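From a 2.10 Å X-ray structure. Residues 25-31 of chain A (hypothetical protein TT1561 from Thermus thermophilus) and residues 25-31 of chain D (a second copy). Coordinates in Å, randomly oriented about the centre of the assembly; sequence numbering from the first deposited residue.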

# COMPACT_ATOMS: atom_id res chain seq x y z
N VAL A 25 16.73 0.29 15.67
CA VAL A 25 16.20 0.81 14.40
C VAL A 25 15.62 -0.31 13.54
O VAL A 25 14.56 -0.13 12.93
CB VAL A 25 17.31 1.57 13.63
CG1 VAL A 25 16.87 1.86 12.21
CG2 VAL A 25 17.62 2.86 14.36
N LYS A 26 16.30 -1.46 13.50
CA LYS A 26 15.81 -2.59 12.72
C LYS A 26 14.55 -3.25 13.28
O LYS A 26 13.99 -4.16 12.67
CB LYS A 26 16.90 -3.63 12.55
CG LYS A 26 18.08 -3.12 11.78
CD LYS A 26 18.92 -4.28 11.26
CE LYS A 26 20.07 -3.77 10.43
NZ LYS A 26 20.96 -4.90 10.02
N LEU A 27 14.11 -2.81 14.45
CA LEU A 27 12.92 -3.36 15.07
C LEU A 27 11.66 -2.72 14.49
O LEU A 27 10.59 -3.32 14.50
CB LEU A 27 12.88 -3.05 16.56
CG LEU A 27 13.95 -3.50 17.54
CD1 LEU A 27 13.62 -2.87 18.87
CD2 LEU A 27 13.97 -5.01 17.66
N ALA A 28 11.81 -1.48 14.03
CA ALA A 28 10.68 -0.72 13.53
C ALA A 28 9.83 -1.39 12.45
O ALA A 28 8.62 -1.46 12.58
CB ALA A 28 11.15 0.68 13.06
N PRO A 29 10.45 -1.92 11.37
CA PRO A 29 9.60 -2.55 10.36
C PRO A 29 8.89 -3.78 10.89
O PRO A 29 7.74 -4.04 10.55
CB PRO A 29 10.57 -2.90 9.22
CG PRO A 29 11.70 -1.90 9.40
CD PRO A 29 11.86 -1.86 10.92
N ASP A 30 9.57 -4.55 11.72
CA ASP A 30 8.94 -5.74 12.23
C ASP A 30 7.77 -5.42 13.17
O ASP A 30 6.78 -6.14 13.16
CB ASP A 30 9.96 -6.64 12.94
CG ASP A 30 9.35 -7.94 13.41
OD1 ASP A 30 9.35 -8.17 14.63
OD2 ASP A 30 8.87 -8.72 12.57
N THR A 31 7.86 -4.35 13.94
CA THR A 31 6.76 -4.00 14.85
C THR A 31 5.63 -3.20 14.19
O THR A 31 4.50 -3.22 14.66
CB THR A 31 7.23 -3.20 16.06
OG1 THR A 31 7.76 -1.94 15.64
CG2 THR A 31 8.29 -3.96 16.82
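Chain D, residues 25-31: VKLAPDT

Chain D lays a helix (25-31, begun earlier in the chain) across helix 27-31 of chain A, nearly at right angles: the N-to-C directions of the two helices differ by 97°, and the axes come within 7.6 Å. The chain D helix has a kink at A28(D) and P29(D), where A28(D) N reaches back only to V25(D) O, 3.0 Å, and P29(D) N has no hydrogen to donate. The contact is a small patch, 338 Å² over both sides, built from the same three positions in each copy: 26, 29 and 30.

Along chain A, V25(A) stays out of the contact and its O accepts a hydrogen bond from A28(A) N. K26(A) comes next, its chain running alongside D30(D), with CD 3.7 Å from OD2. Its NZ is 4.4 Å from that same OD2, too far for a salt bridge, and is hydrogen-bonded elsewhere in the structure. The carbonyl is used as well: one water donates to K26(A) O at 3.0 Å and to K26(D) O at 2.9 Å, tying the two backbones together where no direct hydrogen bond joins them.

L27(A) and A28(A) make no contact; P29(A) comes next, its CA-to-CB bond pointing toward chain D, as that of P29(D) points toward chain A. The prolines meet CB to CB at 3.9 Å, and P29(A) CB also lies 3.8 Å from P29(D) O. The nearest CA atoms across the contact are D30(A) CA and P29(D) CA, 5.4 Å apart.

D30(A) answers the first lysine contact in reverse, its OD1 3.3 Å from K26(D) CD, while its OD2 lies 3.7 Å from P29(D) CG. T31(A) is beyond reach of chain D, its OG1 donating to A28(A) O at 3.2 Å. The rule is a proline-proline contact, two reciprocal lysine-aspartate packings, and a water joining the two lysine carbonyls.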

# COMPACT_ATOMS: atom_id res chain seq x y z
N VAL D 25 14.01 -14.76 10.72
CA VAL D 25 12.66 -14.39 10.31
C VAL D 25 12.45 -12.89 10.49
O VAL D 25 11.92 -12.21 9.60
CB VAL D 25 11.60 -15.16 11.12
CG1 VAL D 25 10.23 -14.56 10.88
CG2 VAL D 25 11.60 -16.62 10.70
N LYS D 26 12.89 -12.39 11.63
CA LYS D 26 12.78 -10.98 11.99
C LYS D 26 13.45 -10.02 10.99
O LYS D 26 13.19 -8.82 11.00
CB LYS D 26 13.38 -10.79 13.39
CG LYS D 26 12.52 -10.03 14.37
CD LYS D 26 11.28 -10.82 14.74
CE LYS D 26 11.61 -11.98 15.67
NZ LYS D 26 12.01 -11.49 17.02
N LEU D 27 14.31 -10.56 10.12
CA LEU D 27 15.03 -9.77 9.12
C LEU D 27 14.16 -9.46 7.91
O LEU D 27 14.37 -8.47 7.21
CB LEU D 27 16.27 -10.53 8.61
CG LEU D 27 17.26 -11.26 9.52
CD1 LEU D 27 18.07 -12.22 8.66
CD2 LEU D 27 18.16 -10.28 10.23
N ALA D 28 13.22 -10.34 7.64
CA ALA D 28 12.36 -10.17 6.49
C ALA D 28 11.77 -8.78 6.30
O ALA D 28 11.91 -8.19 5.24
CB ALA D 28 11.25 -11.20 6.51
N PRO D 29 11.10 -8.23 7.33
CA PRO D 29 10.51 -6.90 7.18
C PRO D 29 11.52 -5.79 6.90
O PRO D 29 11.28 -4.90 6.08
CB PRO D 29 9.79 -6.69 8.51
CG PRO D 29 9.47 -8.10 8.95
CD PRO D 29 10.74 -8.82 8.63
N ASP D 30 12.65 -5.83 7.59
CA ASP D 30 13.65 -4.81 7.40
C ASP D 30 14.26 -4.84 5.99
O ASP D 30 14.62 -3.80 5.46
CB ASP D 30 14.75 -4.93 8.46
CG ASP D 30 15.89 -3.95 8.22
OD1 ASP D 30 15.65 -2.73 8.19
OD2 ASP D 30 17.04 -4.42 8.05
N THR D 31 14.35 -6.03 5.39
CA THR D 31 14.94 -6.17 4.06
C THR D 31 13.98 -5.99 2.90
O THR D 31 14.40 -5.69 1.79
CB THR D 31 15.57 -7.54 3.88
OG1 THR D 31 14.55 -8.54 3.97
CG2 THR D 31 16.64 -7.79 4.95
O HOH W 1 12.54 -6.04 10.76